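Local structure of 6-carboxyhexanoate--coa ligase (Bacillus subtilis, 5FLG) at residues 92-103 with 207-218. The protein is a pimeloyl-CoA synthase, a member of the 6-carboxyhexanoate--CoA ligase family, modelled here with phosphoaminophosphonic acid-adenylate ester, magnesium and pimelic acid. Residues are numbered along the deposited sequence; the frame is centred on the assembly and turned at random.
With PML (pimelic acid), chain C.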
ATOM      1  N   GLY A  92      36.431   9.130  -8.709  1.00 29.15           N
ATOM      2  CA  GLY A  92      35.417   9.319  -7.662  1.00 30.99           C
ATOM      3  C   GLY A  92      35.538   8.316  -6.535  1.00 30.02           C
ATOM      4  O   GLY A  92      35.385   8.668  -5.368  1.00 28.48           O
ATOM      5  N   GLN A  93      35.736   7.055  -6.889  1.00 31.77           N
ATOM      6  CA  GLN A  93      35.724   5.978  -5.916  1.00 30.33           C
ATOM      7  C   GLN A  93      36.926   6.116  -4.974  1.00 32.19           C
ATOM      8  O   GLN A  93      36.842   5.841  -3.773  1.00 34.67           O
ATOM      9  CB  GLN A  93      35.737   4.611  -6.615  1.00 32.20           C
ATOM     10  CG  GLN A  93      34.397   4.134  -7.156  1.00 34.46           C
ATOM     11  CD  GLN A  93      33.298   4.069  -6.096  1.00 37.30           C
ATOM     12  OE1 GLN A  93      33.559   3.973  -4.889  1.00 40.97           O
ATOM     13  NE2 GLN A  93      32.062   4.176  -6.537  1.00 32.11           N
ATOM     14  N   LYS A  94      38.062   6.445  -5.567  1.00 34.79           N
ATOM     15  CA  LYS A  94      39.283   6.678  -4.833  1.00 38.58           C
ATOM     16  C   LYS A  94      39.129   7.831  -3.862  1.00 33.98           C
ATOM     17  O   LYS A  94      39.587   7.774  -2.739  1.00 34.21           O
ATOM     18  CB  LYS A  94      40.390   6.984  -5.821  1.00 43.34           C
ATOM     19  CG  LYS A  94      41.783   6.777  -5.270  1.00 59.72           C
ATOM     20  CD  LYS A  94      42.788   6.605  -6.408  1.00 69.20           C
ATOM     21  CE  LYS A  94      44.190   6.999  -5.966  1.00 78.45           C
ATOM     22  NZ  LYS A  94      44.961   7.587  -7.096  1.00 84.15           N
ATOM     23  N   LEU A  95      38.573   8.925  -4.343  1.00 29.57           N
ATOM     24  CA  LEU A  95      38.186  10.012  -3.478  1.00 31.96           C
ATOM     25  C   LEU A  95      37.230   9.550  -2.367  1.00 32.36           C
ATOM     26  O   LEU A  95      37.445   9.879  -1.178  1.00 29.86           O
ATOM     27  CB  LEU A  95      37.500  11.116  -4.311  1.00 33.11           C
ATOM     28  CG  LEU A  95      37.066  12.340  -3.497  1.00 37.46           C
ATOM     29  CD1 LEU A  95      38.282  12.902  -2.782  1.00 34.45           C
ATOM     30  CD2 LEU A  95      36.442  13.410  -4.401  1.00 38.56           C
ATOM     31  N   ALA A  96      36.188   8.789  -2.734  1.00 24.35           N
ATOM     32  CA  ALA A  96      35.258   8.328  -1.725  1.00 28.67           C
ATOM     33  C   ALA A  96      36.031   7.604  -0.590  1.00 31.09           C
ATOM     34  O   ALA A  96      35.677   7.758   0.562  1.00 27.92           O
ATOM     35  CB  ALA A  96      34.191   7.417  -2.307  1.00 30.95           C
ATOM     36  N   ARG A  97      37.047   6.815  -0.945  1.00 30.30           N
ATOM     37  CA  ARG A  97      37.734   5.956   0.022  1.00 34.55           C
ATOM     38  C   ARG A  97      38.667   6.792   0.893  1.00 33.50           C
ATOM     39  O   ARG A  97      38.766   6.551   2.071  1.00 37.12           O
ATOM     40  CB  ARG A  97      38.519   4.843  -0.676  1.00 31.96           C
ATOM     41  CG  ARG A  97      37.626   3.725  -1.212  1.00 36.55           C
ATOM     42  CD  ARG A  97      38.433   2.515  -1.691  1.00 37.47           C
ATOM     43  NE  ARG A  97      39.182   2.817  -2.899  1.00 41.22           N
ATOM     44  CZ  ARG A  97      38.722   2.678  -4.153  1.00 42.78           C
ATOM     45  NH1 ARG A  97      37.527   2.158  -4.399  1.00 36.18           N
ATOM     46  NH2 ARG A  97      39.494   3.014  -5.175  1.00 39.22           N
ATOM     47  N   LEU A  98      39.208   7.858   0.319  1.00 37.33           N
ATOM     48  CA  LEU A  98      40.008   8.842   1.037  1.00 40.43           C
ATOM     49  C   LEU A  98      39.168   9.577   2.085  1.00 40.95           C
ATOM     50  O   LEU A  98      39.507   9.567   3.274  1.00 33.20           O
ATOM     51  CB  LEU A  98      40.614   9.843   0.042  1.00 46.81           C
ATOM     52  CG  LEU A  98      41.466  10.976   0.631  1.00 53.57           C
ATOM     53  CD1 LEU A  98      42.590  10.425   1.492  1.00 56.37           C
ATOM     54  CD2 LEU A  98      42.030  11.857  -0.475  1.00 57.16           C
ATOM     55  N   LEU A  99      37.996  10.050   1.668  1.00 32.31           N
ATOM     56  CA  LEU A  99      37.056  10.719   2.566  1.00 32.46           C
ATOM     57  C   LEU A  99      36.551   9.806   3.679  1.00 30.72           C
ATOM     58  O   LEU A  99      36.396  10.257   4.790  1.00 30.01           O
ATOM     59  CB  LEU A  99      35.833  11.234   1.788  1.00 31.43           C
ATOM     60  CG  LEU A  99      36.155  12.332   0.764  1.00 33.72           C
ATOM     61  CD1 LEU A  99      34.978  12.648  -0.155  1.00 33.90           C
ATOM     62  CD2 LEU A  99      36.617  13.590   1.478  1.00 34.71           C
ATOM     63  N   LEU A 100      36.173   8.566   3.377  1.00 29.05           N
ATOM     64  CA  LEU A 100      35.770   7.642   4.459  1.00 31.44           C
ATOM     65  C   LEU A 100      36.892   7.504   5.509  1.00 30.34           C
ATOM     66  O   LEU A 100      36.609   7.436   6.699  1.00 34.97           O
ATOM     67  CB  LEU A 100      35.366   6.268   3.916  1.00 31.36           C
ATOM     68  CG  LEU A 100      34.087   6.238   3.035  1.00 30.40           C
ATOM     69  CD1 LEU A 100      34.047   4.963   2.208  1.00 34.40           C
ATOM     70  CD2 LEU A 100      32.817   6.340   3.869  1.00 29.48           C
ATOM     71  N   GLU A 101      38.143   7.442   5.062  1.00 29.76           N
ATOM     72  CA  GLU A 101      39.267   7.250   5.969  1.00 37.75           C
ATOM     73  C   GLU A 101      39.511   8.444   6.863  1.00 36.35           C
ATOM     74  O   GLU A 101      39.588   8.314   8.082  1.00 38.57           O
ATOM     75  CB  GLU A 101      40.555   6.926   5.210  1.00 38.78           C
ATOM     76  CG  GLU A 101      41.443   5.970   5.997  1.00 46.06           C
ATOM     77  CD  GLU A 101      42.788   5.701   5.343  1.00 47.53           C
ATOM     78  OE1 GLU A 101      42.824   5.384   4.143  1.00 52.69           O
ATOM     79  OE2 GLU A 101      43.817   5.792   6.030  1.00 56.48           O
ATOM     80  N   LYS A 102      39.516   9.611   6.257  1.00 38.80           N
ATOM     81  CA  LYS A 102      39.560  10.860   6.965  1.00 42.23           C
ATOM     82  C   LYS A 102      38.400  11.021   7.956  1.00 42.85           C
ATOM     83  O   LYS A 102      38.588  11.534   9.049  1.00 41.78           O
ATOM     84  CB  LYS A 102      39.577  12.001   5.945  1.00 46.39           C
ATOM     85  CG  LYS A 102      39.708  13.366   6.592  1.00 56.58           C
ATOM     86  CD  LYS A 102      39.796  14.474   5.551  1.00 61.25           C
ATOM     87  CE  LYS A 102      40.441  15.721   6.142  1.00 63.00           C
ATOM     88  NZ  LYS A 102      39.909  16.977   5.547  1.00 63.87           N
ATOM     89  N   GLU A 103      37.215  10.524   7.634  1.00 37.61           N
ATOM     90  CA  GLU A 103      36.116  10.598   8.602  1.00 40.33           C
ATOM     91  C   GLU A 103      36.295   9.665   9.806  1.00 38.83           C
ATOM     92  O   GLU A 103      35.534   9.754  10.743  1.00 44.47           O
ATOM     93  CB  GLU A 103      34.772  10.287   7.936  1.00 35.12           C
ATOM     94  CG  GLU A 103      33.565  10.564   8.798  1.00 39.13           C
ATOM     95  CD  GLU A 103      33.282  12.052   9.023  1.00 37.94           C
ATOM     96  OE1 GLU A 103      33.663  12.873   8.171  1.00 42.03           O
ATOM     97  OE2 GLU A 103      32.678  12.387  10.069  1.00 42.52           O
ATOM     98  N   GLY A 207      29.209  12.184   6.505  1.00 27.12           N
ATOM     99  CA  GLY A 207      29.558  11.944   7.896  1.00 29.90           C
ATOM    100  C   GLY A 207      29.504  13.218   8.697  1.00 30.24           C
ATOM    101  O   GLY A 207      29.370  14.321   8.146  1.00 30.97           O
ATOM    102  N   LYS A 208      29.692  13.070  10.003  1.00 32.31           N
ATOM    103  CA  LYS A 208      29.365  14.123  10.948  1.00 32.77           C
ATOM    104  C   LYS A 208      30.344  15.236  10.750  1.00 31.06           C
ATOM    105  O   LYS A 208      29.954  16.394  10.726  1.00 36.66           O
ATOM    106  CB  LYS A 208      29.454  13.608  12.382  1.00 36.53           C
ATOM    107  CG  LYS A 208      28.234  12.862  12.871  1.00 36.18           C
ATOM    108  CD  LYS A 208      28.535  12.218  14.230  1.00 40.98           C
ATOM    109  CE  LYS A 208      27.327  11.479  14.799  1.00 40.42           C
ATOM    110  NZ  LYS A 208      27.005  10.227  14.075  1.00 39.28           N
ATOM    111  N   LYS A 209      31.584  14.895  10.428  1.00 30.33           N
ATOM    112  CA  LYS A 209      32.590  15.931  10.249  1.00 34.62           C
ATOM    113  C   LYS A 209      32.631  16.486   8.842  1.00 36.55           C
ATOM    114  O   LYS A 209      32.696  17.697   8.654  1.00 36.59           O
ATOM    115  CB  LYS A 209      33.950  15.412  10.628  1.00 34.00           C
ATOM    116  CG  LYS A 209      33.998  15.091  12.116  1.00 40.84           C
ATOM    117  CD  LYS A 209      35.403  14.757  12.589  1.00 42.14           C
ATOM    118  CE  LYS A 209      35.825  13.413  12.035  1.00 47.03           C
ATOM    119  NZ  LYS A 209      34.762  12.403  12.299  1.00 54.17           N
ATOM    120  N   MET A 210      32.728  15.615   7.847  1.00 30.96           N
ATOM    121  CA  MET A 210      32.889  16.100   6.496  1.00 32.69           C
ATOM    122  C   MET A 210      31.572  16.625   5.914  1.00 28.61           C
ATOM    123  O   MET A 210      31.553  17.176   4.814  1.00 31.95           O
ATOM    124  CB  MET A 210      33.462  14.997   5.611  1.00 38.29           C
ATOM    125  CG  MET A 210      32.655  13.709   5.613  1.00 38.60           C
ATOM    126  SD  MET A 210      33.338  12.480   4.474  1.00 45.69           S
ATOM    127  CE  MET A 210      32.682  10.993   5.211  1.00 46.06           C
ATOM    128  N   GLY A 211      30.461  16.371   6.588  1.00 29.96           N
ATOM    129  CA  GLY A 211      29.147  16.639   6.016  1.00 30.85           C
ATOM    130  C   GLY A 211      28.775  15.743   4.832  1.00 32.32           C
ATOM    131  O   GLY A 211      29.093  14.550   4.805  1.00 29.52           O
ATOM    132  N   TYR A 212      28.142  16.344   3.832  1.00 28.90           N
ATOM    133  CA  TYR A 212      27.637  15.629   2.633  1.00 26.31           C
ATOM    134  C   TYR A 212      28.521  15.953   1.445  1.00 28.83           C
ATOM    135  O   TYR A 212      28.472  17.063   0.891  1.00 29.13           O
ATOM    136  CB  TYR A 212      26.212  16.065   2.347  1.00 28.17           C
ATOM    137  CG  TYR A 212      25.488  15.354   1.186  1.00 28.33           C
ATOM    138  CD1 TYR A 212      24.814  14.167   1.410  1.00 27.92           C
ATOM    139  CD2 TYR A 212      25.213  16.031   0.019  1.00 32.09           C
ATOM    140  CE1 TYR A 212      24.011  13.596   0.453  1.00 28.16           C
ATOM    141  CE2 TYR A 212      24.440  15.451  -0.996  1.00 33.28           C
ATOM    142  CZ  TYR A 212      23.842  14.234  -0.766  1.00 31.81           C
ATOM    143  OH  TYR A 212      23.117  13.605  -1.729  1.00 33.11           O
ATOM    144  N   GLN A 213      29.382  15.002   1.098  1.00 26.00           N
ATOM    145  CA  GLN A 213      30.414  15.207   0.109  1.00 25.72           C
ATOM    146  C   GLN A 213      29.968  14.549  -1.175  1.00 27.33           C
ATOM    147  O   GLN A 213      30.052  13.338  -1.301  1.00 29.00           O
ATOM    148  CB  GLN A 213      31.733  14.599   0.584  1.00 29.28           C
ATOM    149  CG  GLN A 213      32.350  15.318   1.776  1.00 28.05           C
ATOM    150  CD  GLN A 213      33.082  16.588   1.383  1.00 30.78           C
ATOM    151  OE1 GLN A 213      33.578  16.731   0.258  1.00 33.96           O
ATOM    152  NE2 GLN A 213      33.130  17.536   2.301  1.00 30.43           N
ATOM    153  N   ARG A 214      29.380  15.334  -2.089  1.00 25.19           N
ATOM    154  CA  ARG A 214      28.934  14.782  -3.351  1.00 23.05           C
ATOM    155  C   ARG A 214      30.133  14.470  -4.222  1.00 24.30           C
ATOM    156  O   ARG A 214      31.049  15.258  -4.312  1.00 29.12           O
ATOM    157  CB  ARG A 214      28.038  15.808  -4.081  1.00 28.88           C
ATOM    158  CG  ARG A 214      26.899  16.290  -3.242  1.00 30.94           C
ATOM    159  CD  ARG A 214      26.075  17.351  -3.940  1.00 34.93           C
ATOM    160  NE  ARG A 214      25.369  16.796  -5.074  1.00 34.24           N
ATOM    161  CZ  ARG A 214      25.408  17.300  -6.301  1.00 38.16           C
ATOM    162  NH1 ARG A 214      26.174  18.335  -6.573  1.00 41.68           N
ATOM    163  NH2 ARG A 214      24.689  16.744  -7.264  1.00 37.24           N
ATOM    164  N   ILE A 215      30.050  13.381  -4.973  1.00 25.64           N
ATOM    165  CA  ILE A 215      31.078  13.002  -5.886  1.00 30.33           C
ATOM    166  C   ILE A 215      30.444  12.754  -7.269  1.00 31.62           C
ATOM    167  O   ILE A 215      29.593  11.878  -7.431  1.00 32.59           O
ATOM    168  CB  ILE A 215      31.776  11.733  -5.380  1.00 30.55           C
ATOM    169  CG1 ILE A 215      32.377  11.987  -3.981  1.00 30.71           C
ATOM    170  CG2 ILE A 215      32.839  11.310  -6.363  1.00 32.53           C
ATOM    171  CD1 ILE A 215      32.967  10.766  -3.308  1.00 30.86           C
ATOM    172  N   THR A 216      30.831  13.551  -8.263  1.00 32.83           N
ATOM    173  CA  THR A 216      29.980  13.696  -9.453  1.00 33.58           C
ATOM    174  C   THR A 216      30.013  12.507 -10.422  1.00 34.18           C
ATOM    175  O   THR A 216      29.086  12.326 -11.196  1.00 40.24           O
ATOM    176  CB  THR A 216      30.301  14.961 -10.249  1.00 31.58           C
ATOM    177  OG1 THR A 216      31.673  14.938 -10.681  1.00 29.55           O
ATOM    178  CG2 THR A 216      30.005  16.177  -9.432  1.00 32.42           C
ATOM    179  N   ALA A 217      30.997  11.638 -10.296  1.00 32.97           N
ATOM    180  CA  ALA A 217      30.963  10.379 -11.004  1.00 34.57           C
ATOM    181  C   ALA A 217      31.398   9.262 -10.076  1.00 32.51           C
ATOM    182  O   ALA A 217      32.548   9.247  -9.622  1.00 33.95           O
ATOM    183  CB  ALA A 217      31.891  10.435 -12.215  1.00 37.57           C
ATOM    184  N   MET A 218      30.545   8.248  -9.923  1.00 33.65           N
ATOM    185  CA  MET A 218      30.847   7.130  -8.998  1.00 35.61           C
ATOM    186  C   MET A 218      30.684   5.776  -9.693  1.00 35.96           C
ATOM    187  O   MET A 218      30.961   4.716  -9.114  1.00 31.45           O
ATOM    188  CB  MET A 218      29.933   7.194  -7.773  1.00 33.15           C
ATOM    189  CG  MET A 218      30.267   8.312  -6.804  1.00 36.92           C
ATOM    190  SD  MET A 218      31.761   7.941  -5.855  1.00 43.61           S
ATOM    191  CE  MET A 218      31.103   6.970  -4.513  1.00 40.21           C
TER
HETATM  192  C1  PML C 701      23.193  13.769  -5.133  1.00 47.65           C
HETATM  193  O11 PML C 701      23.667  14.512  -4.212  1.00 33.44           O
HETATM  194  O12 PML C 701      23.037  14.224  -6.321  1.00 38.63           O
HETATM  195  C2  PML C 701      23.217  12.252  -4.870  1.00 40.91           C
HETATM  196  C3  PML C 701      21.908  11.493  -5.024  1.00 43.59           C
HETATM  197  C4  PML C 701      22.090  10.038  -5.494  1.00 36.86           C
HETATM  198  C5  PML C 701      21.373   9.000  -4.652  1.00 47.91           C
HETATM  199  C6  PML C 701      20.542   7.998  -5.449  1.00 46.34           C
HETATM  200  C7  PML C 701      19.448   8.681  -6.273  1.00 53.70           C
HETATM  201  O71 PML C 701      18.587   9.375  -5.684  1.00 55.69           O
HETATM  202  O72 PML C 701      19.365   8.435  -7.503  1.00 48.81           O
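Glu103 lays its carboxylate against the turn 208-210. Its OE2 accepts the backbone N of Lys209 at 2.8 Å, through the syn lone pair. Lys209 NZ meets the same OE2 from above the carboxylate plane, a salt bridge of 3.1 Å. NZ also bonds Glu103 O, so one ammonium group holds both the backbone and the side chain of Glu103. The Glu103 chain reaches the turn by a bend at chi2 (71°), with CG anti to the backbone N. At the other end of the contact, Gln93 NE2 donates to Met218 O at 2.9 Å, on a lone pair and nearly in its own amide plane. Gln93 OE1 bonds Tyr114 OH, so both ends of this amide are held.

Helix 89-102 packs on one face of a mixed beta-sheet; the N-to-C axes of its part 92-102 and of strand 211-215 run nearly antiparallel, at 164°. Tyr212 and Arg214 point to the other face and grip a carboxylate of pimelic acid. Arg214 NE bonds O11 of the ligand at 3.0 Å and its NH2 bonds O12, while Tyr212 OH shares O11.

Between the polar ends the packing is apolar. Ile215 CD1 lies 3.7 Å from Ala96 CB, and Met218 CE touches the same methyl. Leu99 meets Ile215 tip to tip and crosses Gln213 at about a right angle. Ile215 CG2 sits 3.5 Å from Gly92 CA.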